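Local coordinates for 2S Albumin protein (Dolichos, PDB 6IX1) that is a 2S albumin seed protein, probably a storage protein, built as a hemopexin-type propeller from four antiparallel sheets of a single chain arranged round a central axis, at residues Glu104-Pro107 with Val108-Asn111; Thr151-Asn154 with Ile155-Phe159; Ser47-Pro50 with Ser51-Gly54. All blocks are in the same frame, centred on the assembly; numbering follows the deposited sequence. Where two conformers were deposited one is given.

Contact 1: residues Glu104-Pro107 with Val108-Asn111; sequences EMFP and VLKN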
ATOM      1  N   GLU A 104      -5.164  14.837 -11.707  1.00  9.09           N
ATOM      2  CA  GLU A 104      -5.524  16.091 -11.061  1.00  8.72           C
ATOM      3  C   GLU A 104      -4.934  16.181  -9.643  1.00  8.85           C
ATOM      4  O   GLU A 104      -4.487  17.267  -9.234  1.00 10.25           O
ATOM      5  CB  GLU A 104      -7.013  16.255 -11.050  1.00 10.02           C
ATOM      6  CG  GLU A 104      -7.618  16.582 -12.397  1.00 10.71           C
ATOM      7  CD  GLU A 104      -9.111  16.479 -12.270  1.00 16.84           C
ATOM      8  OE1 GLU A 104      -9.763  17.514 -12.076  1.00 19.03           O
ATOM      9  OE2 GLU A 104      -9.639  15.319 -12.402  1.00 19.73           O
ATOM     10  N   MET A 105      -4.853  15.076  -8.910  1.00  9.26           N
ATOM     11  CA  MET A 105      -4.283  15.070  -7.555  1.00  9.57           C
ATOM     12  C   MET A 105      -2.777  15.357  -7.624  1.00  7.92           C
ATOM     13  O   MET A 105      -2.246  16.040  -6.782  1.00  8.88           O
ATOM     14  CB  MET A 105      -4.573  13.755  -6.847  1.00  8.19           C
ATOM     15  CG  MET A 105      -4.215  13.788  -5.426  1.00  9.12           C
ATOM     16  SD  MET A 105      -5.225  14.851  -4.395  1.00 10.89           S
ATOM     17  CE  MET A 105      -6.605  13.729  -4.122  1.00 12.82           C
ATOM     18  N   PHE A 106      -2.126  14.715  -8.601  1.00  8.07           N
ATOM     19  CA  PHE A 106      -0.665  14.771  -8.752  1.00  9.77           C
ATOM     20  C   PHE A 106      -0.383  15.109 -10.196  1.00  8.78           C
ATOM     21  O   PHE A 106      -0.113  14.210 -11.016  1.00  8.38           O
ATOM     22  CB  PHE A 106      -0.009  13.448  -8.393  1.00  8.52           C
ATOM     23  CG  PHE A 106      -0.326  12.914  -7.028  1.00  9.08           C
ATOM     24  CD1 PHE A 106       0.295  13.425  -5.901  1.00 10.30           C
ATOM     25  CD2 PHE A 106      -1.270  11.918  -6.873  1.00 10.01           C
ATOM     26  CE1 PHE A 106      -0.074  12.958  -4.635  1.00 10.30           C
ATOM     27  CE2 PHE A 106      -1.576  11.409  -5.595  1.00 10.58           C
ATOM     28  CZ  PHE A 106      -0.954  11.897  -4.495  1.00  9.98           C
ATOM     29  N   PRO A 107      -0.452  16.409 -10.560  1.00  9.51           N
ATOM     30  CA  PRO A 107      -0.203  16.794 -11.959  1.00 10.37           C
ATOM     31  C   PRO A 107       1.089  16.261 -12.603  1.00 10.48           C
ATOM     32  O   PRO A 107       1.084  16.039 -13.839  1.00 12.01           O
ATOM     33  CB  PRO A 107      -0.224  18.324 -11.882  1.00 12.20           C
ATOM     34  CG  PRO A 107      -1.268  18.603 -10.814  1.00 12.72           C
ATOM     35  CD  PRO A 107      -0.993  17.518  -9.783  1.00 11.44           C
ATOM     36  N   VAL A 108       2.139  16.009 -11.814  1.00  9.88           N
ATOM     37  CA  VAL A 108       3.391  15.474 -12.395  1.00 11.27           C
ATOM     38  C   VAL A 108       3.163  14.091 -12.979  1.00 10.06           C
ATOM     39  O   VAL A 108       3.986  13.621 -13.787  1.00  9.82           O
ATOM     40  CB  VAL A 108       4.529  15.373 -11.379  1.00 12.83           C
ATOM     41  CG1 VAL A 108       5.020  16.747 -10.988  1.00 19.32           C
ATOM     42  CG2 VAL A 108       4.234  14.456 -10.213  1.00 13.20           C
ATOM     43  N   LEU A 109       2.094  13.440 -12.560  1.00  8.73           N
ATOM     44  CA  LEU A 109       1.780  12.069 -13.030  1.00  7.67           C
ATOM     45  C   LEU A 109       0.887  12.097 -14.279  1.00  7.03           C
ATOM     46  O   LEU A 109       0.671  11.040 -14.853  1.00  7.18           O
ATOM     47  CB  LEU A 109       1.131  11.231 -11.886  1.00  8.05           C
ATOM     48  CG  LEU A 109       1.972  11.046 -10.623  1.00  7.75           C
ATOM     49  CD1 LEU A 109       1.242  10.096  -9.647  1.00  8.26           C
ATOM     50  CD2 LEU A 109       3.329  10.562 -10.929  1.00  8.72           C
ATOM     51  N   LYS A 110       0.345  13.253 -14.628  1.00  7.33           N
ATOM     52  CA  LYS A 110      -0.456  13.302 -15.861  1.00  7.82           C
ATOM     53  C   LYS A 110       0.404  12.830 -17.029  1.00  7.31           C
ATOM     54  O   LYS A 110       1.629  13.145 -17.086  1.00  8.00           O
ATOM     55  CB  LYS A 110      -0.936  14.725 -16.141  1.00  9.50           C
ATOM     56  CG  LYS A 110      -1.976  14.842 -17.245  1.00  9.47           C
ATOM     57  CD  LYS A 110      -2.220  16.291 -17.681  1.00 14.49           C
ATOM     58  CE  LYS A 110      -3.289  16.283 -18.763  1.00 15.98           C
ATOM     59  NZ  LYS A 110      -3.477  17.596 -19.413  1.00 20.23           N
ATOM     60  N   ASN A 111      -0.182  12.042 -17.912  1.00  7.24           N
ATOM     61  CA  ASN A 111       0.492  11.505 -19.095  1.00  8.29           C
ATOM     62  C   ASN A 111       1.493  10.418 -18.806  1.00  6.74           C
ATOM     63  O   ASN A 111       2.062   9.943 -19.795  1.00  8.15           O
ATOM     64  CB  ASN A 111       1.076  12.609 -19.960  1.00  8.83           C
ATOM     65  CG  ASN A 111       0.042  13.643 -20.360  1.00  8.75           C
ATOM     66  OD1 ASN A 111      -1.081  13.300 -20.721  1.00 12.28           O
ATOM     67  ND2 ASN A 111       0.393  14.904 -20.193  1.00 10.95           N
TER
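F106 and L109 make a local contact round a 3-10 turn, in the connection that follows the short helix 102-105 and runs toward strand 120-123. L109 N donates to F106 O over 2.8 Å, the N-H...O angle being 157°. One residue on, K110 N reaches P107 O at 3.0 Å, so two successive i to i+3 bonds wind the chain. Proline suits the first position of such a turn: its ring fixes phi near the value required, and its missing N-H costs no bond there. The side chains of F106 and L109 lie side by side and point the same way; the CD1 methyl of L109 rests 3.8 Å from F106 CB and meets the ring obliquely. L109 CG stands anti to its own carbonyl carbon (chi1 -60°), which sets the branched end beside F106 CB. An alanine here would lose CD1 and probably open a gap beside F106, L148 and F114. K110 runs extended from the outer side of the turn, as suits a charged residue. Inward, F106 packs on F76 of strand 72-77 and I141 of strand 137-142, and L109 on L148 of strand 148-149, so the turn bridges two neighbouring blades of the hemopexin-type propeller.

Contact 2: residues Thr151-Asn154 with Ile155-Phe159; sequences TIRN and ITDGF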
ATOM      1  N   THR A 151      12.900   9.551 -12.200  1.00  9.06           N
ATOM      2  CA  THR A 151      12.218   9.035 -13.389  1.00  8.55           C
ATOM      3  C   THR A 151      11.531   7.756 -13.061  1.00  6.52           C
ATOM      4  O   THR A 151      11.748   7.200 -11.954  1.00  8.38           O
ATOM      5  CB  THR A 151      13.201   8.882 -14.545  1.00  9.55           C
ATOM      6  OG1 THR A 151      14.072   7.758 -14.311  1.00 11.03           O
ATOM      7  CG2 THR A 151      13.937  10.166 -14.847  1.00 11.61           C
ATOM      8  N   ILE A 152      10.759   7.259 -14.004  1.00  7.02           N
ATOM      9  CA  ILE A 152       9.988   6.041 -13.804  1.00  7.12           C
ATOM     10  C   ILE A 152      10.765   4.933 -14.516  1.00  7.27           C
ATOM     11  O   ILE A 152      11.073   5.042 -15.747  1.00  8.21           O
ATOM     12  CB  ILE A 152       8.577   6.187 -14.343  1.00  7.85           C
ATOM     13  CG1 ILE A 152       7.861   7.366 -13.699  1.00  8.89           C
ATOM     14  CG2 ILE A 152       7.859   4.866 -14.190  1.00  8.47           C
ATOM     15  CD1 ILE A 152       6.533   7.720 -14.385  1.00  9.97           C
ATOM     16  N   ARG A 153      11.246   3.938 -13.812  1.00  6.99           N
ATOM     17  CA  ARG A 153      12.204   2.910 -14.220  1.00  6.42           C
ATOM     18  C   ARG A 153      11.643   1.506 -13.999  1.00  5.81           C
ATOM     19  O   ARG A 153      10.545   1.371 -13.461  1.00  7.32           O
ATOM     20  CB  ARG A 153      13.534   3.021 -13.448  1.00  8.29           C
ATOM     21  CG  ARG A 153      14.049   4.438 -13.619  1.00  9.08           C
ATOM     22  CD  ARG A 153      15.405   4.524 -12.917  1.00 10.11           C
ATOM     23  NE  ARG A 153      15.330   4.226 -11.463  1.00 11.96           N
ATOM     24  CZ  ARG A 153      16.355   3.921 -10.724  1.00 12.29           C
ATOM     25  NH1 ARG A 153      17.575   3.828 -11.261  1.00 13.00           N
ATOM     26  NH2 ARG A 153      16.162   3.664  -9.455  1.00 14.01           N
ATOM     27  N   ASN A 154      12.417   0.497 -14.361  1.00  6.60           N
ATOM     28  CA  ASN A 154      11.947  -0.842 -14.018  1.00  7.60           C
ATOM     29  C   ASN A 154      12.113  -0.985 -12.496  1.00  7.42           C
ATOM     30  O   ASN A 154      13.079  -0.504 -11.916  1.00  6.91           O
ATOM     31  CB  ASN A 154      12.719  -1.896 -14.797  1.00  7.71           C
ATOM     32  CG  ASN A 154      12.333  -1.982 -16.246  1.00  9.65           C
ATOM     33  OD1 ASN A 154      11.537  -1.241 -16.759  1.00 10.00           O
ATOM     34  ND2 ASN A 154      12.898  -2.925 -16.930  1.00 12.97           N
ATOM     35  N   ILE A 155      11.220  -1.808 -11.954  1.00  6.64           N
ATOM     36  CA  ILE A 155      11.357  -2.188 -10.517  1.00  7.56           C
ATOM     37  C   ILE A 155      12.769  -2.656 -10.205  1.00  7.43           C
ATOM     38  O   ILE A 155      13.367  -2.262  -9.168  1.00  7.03           O
ATOM     39  CB  ILE A 155      10.330  -3.260 -10.185  1.00  7.81           C
ATOM     40  CG1 ILE A 155       8.927  -2.657 -10.212  1.00  7.45           C
ATOM     41  CG2 ILE A 155      10.665  -3.944  -8.857  1.00  9.29           C
ATOM     42  CD1 ILE A 155       7.759  -3.602 -10.054  1.00  8.50           C
ATOM     43  N   THR A 156      13.373  -3.467 -11.083  1.00  7.87           N
ATOM     44  CA  THR A 156      14.670  -4.032 -10.761  1.00  7.66           C
ATOM     45  C   THR A 156      15.814  -3.047 -10.986  1.00  6.98           C
ATOM     46  O   THR A 156      16.945  -3.396 -10.686  1.00  8.55           O
ATOM     47  CB  THR A 156      14.887  -5.335 -11.498  1.00  9.83           C
ATOM     48  OG1 THR A 156      14.729  -5.111 -12.893  1.00 10.64           O
ATOM     49  CG2 THR A 156      13.986  -6.428 -10.999  1.00 12.61           C
ATOM     50  N   ASP A 157      15.539  -1.895 -11.615  1.00  7.06           N
ATOM     51  CA  ASP A 157      16.598  -0.840 -11.584  1.00  6.67           C
ATOM     52  C   ASP A 157      16.791  -0.291 -10.179  1.00  8.69           C
ATOM     53  O   ASP A 157      17.890   0.062  -9.811  1.00  8.98           O
ATOM     54  CB  ASP A 157      16.239   0.334 -12.489  1.00  7.34           C
ATOM     55  CG  ASP A 157      16.200  -0.079 -13.985  1.00  7.22           C
ATOM     56  OD1 ASP A 157      17.080  -0.858 -14.339  1.00  9.77           O
ATOM     57  OD2 ASP A 157      15.343   0.451 -14.701  1.00  8.36           O
ATOM     58  N   GLY A 158      15.749  -0.176  -9.367  1.00  7.16           N
ATOM     59  CA  GLY A 158      15.849   0.223  -7.970  1.00  7.70           C
ATOM     60  C   GLY A 158      16.110  -0.931  -7.042  1.00  7.76           C
ATOM     61  O   GLY A 158      16.742  -0.755  -6.003  1.00  8.39           O
ATOM     62  N   PHE A 159      15.500  -2.069  -7.389  1.00  7.12           N
ATOM     63  CA  PHE A 159      15.449  -3.261  -6.492  1.00  6.53           C
ATOM     64  C   PHE A 159      15.946  -4.494  -7.225  1.00  7.35           C
ATOM     65  O   PHE A 159      15.180  -5.422  -7.412  1.00  7.56           O
ATOM     66  CB  PHE A 159      14.021  -3.407  -5.937  1.00  6.64           C
ATOM     67  CG  PHE A 159      13.486  -2.236  -5.218  1.00  7.51           C
ATOM     68  CD1 PHE A 159      13.680  -2.125  -3.855  1.00  9.12           C
ATOM     69  CD2 PHE A 159      12.743  -1.280  -5.887  1.00  9.60           C
ATOM     70  CE1 PHE A 159      13.205  -1.025  -3.179  1.00 10.22           C
ATOM     71  CE2 PHE A 159      12.267  -0.182  -5.189  1.00 10.89           C
ATOM     72  CZ  PHE A 159      12.468  -0.085  -3.840  1.00 10.19           C
TER
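N154 and D157 grip one another twice where strand 151-154 gives way to the weakly bonded helix 155-158. The carboxylate of D157 folds back along the chain, and its OD2 accepts the backbone N-H of N154 at 2.9 Å, from above the carboxylate plane. In return D157 N donates to N154 O over 2.8 Å, at an N-H...O angle of 137°, which is well short of straight. D157 CG sits anti to its carbonyl carbon (chi1 -65°), and this rotation carries OD2 back to the strand. A short acidic residue suits the place, since it brings an acceptor to a backbone N-H three residues earlier. The amide of N154 is turned nearly parallel to the carboxylate, 11° between planes, but its OD1 is taken by K137 NZ.

The bond from N154 N to the D157 carboxylate resembles one half of a capping box, at the start of a helix that follows directly on a strand in one blade of the hemopexin-type propeller; there 151-154 pairs antiparallel with strand 137-142. R153, on the same strand, crosses D157 at a slant, without a salt bridge: its CB is 3.4 Å from D157 OD2, whereas NE stays 5.0 Å from that oxygen. Bent at chi3, the arginine lays one guanidinium face over D157 CB and the backbone of G158, with NH2 3.8 Å from G158 CA. Arginine suits this place because its long chain can span the junction while NH2 hydrogen-bonds Y138 OH; a bound sulfate lies close to the same side chain.

Contact 3: residues Ser47-Pro50 with Ser51-Gly54; sequences SGFP and SLAG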
ATOM      1  N   SER A  47     -18.336   1.001   5.807  0.50 10.78           N
ATOM      2  CA  SER A  47     -18.683   0.977   7.247  0.50 10.25           C
ATOM      3  C   SER A  47     -17.557   1.586   8.078  0.50 12.04           C
ATOM      4  O   SER A  47     -17.798   2.484   8.938  0.50 12.45           O
ATOM      5  CB  SER A  47     -18.957  -0.454   7.650  0.50 12.00           C
ATOM      6  OG  SER A  47     -19.133  -0.569   9.058  0.50 12.11           O
ATOM      7  N   GLY A  48     -16.340   1.105   7.864  1.00 11.31           N
ATOM      8  CA  GLY A  48     -15.161   1.559   8.631  1.00 11.23           C
ATOM      9  C   GLY A  48     -14.894   3.015   8.426  1.00 11.76           C
ATOM     10  O   GLY A  48     -14.348   3.634   9.362  1.00 13.89           O
ATOM     11  N   PHE A  49     -15.142   3.480   7.208  1.00 13.76           N
ATOM     12  CA  PHE A  49     -14.802   4.848   6.745  1.00 12.92           C
ATOM     13  C   PHE A  49     -16.020   5.467   6.114  1.00 12.58           C
ATOM     14  O   PHE A  49     -16.119   5.573   4.885  1.00 14.34           O
ATOM     15  CB  PHE A  49     -13.615   4.724   5.787  1.00 15.32           C
ATOM     16  CG  PHE A  49     -12.450   4.021   6.440  1.00 17.74           C
ATOM     17  CD1 PHE A  49     -11.692   4.643   7.441  1.00 19.48           C
ATOM     18  CD2 PHE A  49     -12.188   2.725   6.113  1.00 13.60           C
ATOM     19  CE1 PHE A  49     -10.694   3.946   8.112  1.00 17.83           C
ATOM     20  CE2 PHE A  49     -11.219   2.023   6.775  1.00 14.56           C
ATOM     21  CZ  PHE A  49     -10.451   2.643   7.744  1.00 20.58           C
ATOM     22  N   PRO A  50     -16.958   5.933   6.954  1.00 15.08           N
ATOM     23  CA  PRO A  50     -18.178   6.480   6.391  1.00 13.98           C
ATOM     24  C   PRO A  50     -17.947   7.655   5.451  1.00 13.18           C
ATOM     25  O   PRO A  50     -18.784   7.892   4.572  1.00 14.84           O
ATOM     26  CB  PRO A  50     -19.035   6.828   7.590  1.00 19.41           C
ATOM     27  CG  PRO A  50     -18.573   5.896   8.667  1.00 17.74           C
ATOM     28  CD  PRO A  50     -17.094   5.689   8.415  1.00 12.74           C
ATOM     29  N   SER A  51     -16.850   8.370   5.618  1.00 12.53           N
ATOM     30  CA  SER A  51     -16.486   9.479   4.692  1.00 15.15           C
ATOM     31  C   SER A  51     -16.396   8.960   3.256  1.00 13.76           C
ATOM     32  O   SER A  51     -16.513   9.779   2.336  1.00 16.68           O
ATOM     33  CB  SER A  51     -15.221  10.191   5.129  1.00 13.84           C
ATOM     34  OG  SER A  51     -14.100   9.367   5.093  1.00 16.40           O
ATOM     35  N   LEU A  52     -16.142   7.671   3.051  1.00 13.44           N
ATOM     36  CA  LEU A  52     -15.937   7.072   1.730  1.00 13.41           C
ATOM     37  C   LEU A  52     -17.214   6.414   1.211  1.00 14.30           C
ATOM     38  O   LEU A  52     -17.228   5.883   0.101  1.00 14.91           O
ATOM     39  CB  LEU A  52     -14.801   6.053   1.838  1.00 16.02           C
ATOM     40  CG  LEU A  52     -13.467   6.615   2.300  1.00 15.29           C
ATOM     41  CD1 LEU A  52     -12.410   5.491   2.301  1.00 15.84           C
ATOM     42  CD2 LEU A  52     -13.084   7.715   1.353  1.00 19.26           C
ATOM     43  N   ALA A  53     -18.281   6.359   2.004  1.00 16.71           N
ATOM     44  CA  ALA A  53     -19.544   5.734   1.558  1.00 16.33           C
ATOM     45  C   ALA A  53     -20.024   6.436   0.291  1.00 15.82           C
ATOM     46  O   ALA A  53     -19.927   7.641   0.222  1.00 21.42           O
ATOM     47  CB  ALA A  53     -20.568   5.766   2.644  1.00 18.85           C
ATOM     48  N   GLY A  54     -20.488   5.655  -0.694  1.00 20.55           N
ATOM     49  CA  GLY A  54     -20.970   6.178  -1.962  1.00 24.00           C
ATOM     50  C   GLY A  54     -19.879   6.565  -2.926  1.00 25.90           C
ATOM     51  O   GLY A  54     -20.232   7.140  -3.938  1.00 29.15           O
TER
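A 3-10 turn after the short helix 45-48 holds this contact, in which F49 and L52 meet across the bend. L52 N donates to F49 O at 2.8 Å with a fairly straight N-H...O angle of 161°, and A53 N follows to P50 O at 3.0 Å. In both bonds the donor stands above the carbonyl plane. L52 CD1 lies 3.8 Å from F49 CB and approaches the phenylalanine ring obliquely; CG anti to the carbonyl carbon (chi1 -59°) directs this leucine branch toward F49. Two bulky apolar residues suit these buried positions.

The helix ends at G48, and F49 is the first residue to leave helical backbone angles; P50 then opens the turn that leads from the first blade of the hemopexin-type propeller toward strand 64-67 of the next. With no N-H to satisfy and a phi restricted by its ring, proline fits that opening position. S51 OG, lodged between its own backbone N and carbonyl carbon (chi1 64°), hydrogen-bonds D93 OD2 in another loop. A small hydroxyl residue thus serves where the turn meets a carboxylate. At A53 the methyl lies 3.4 Å from P50 O. On the inner side, the F49 ring meets that of Y24 in the first sheet with the planes inclined, and also touches Y86 and D93 in loops of the second.

From the N terminus the chain completes its first antiparallel sheet and reaches contact 3, which closes a short turn between helix 45-48 and the connection to strand 64-67, packed between that sheet and loops of the second. After the second sheet, contact 1 closes the corresponding turn beyond helix 102-105 and packs on both the second and third sheets. Contact 2 comes after strand 151-154 of the third sheet, tying that strand to helix 155-158. All three are in series; none nests in or crosses another. Contacts 1 and 2 approach to about 6 Å at their nearest atoms without touching, whereas contacts 2 and 3 lie on opposite sides of the chain's centre, their own centres about 35 Å apart.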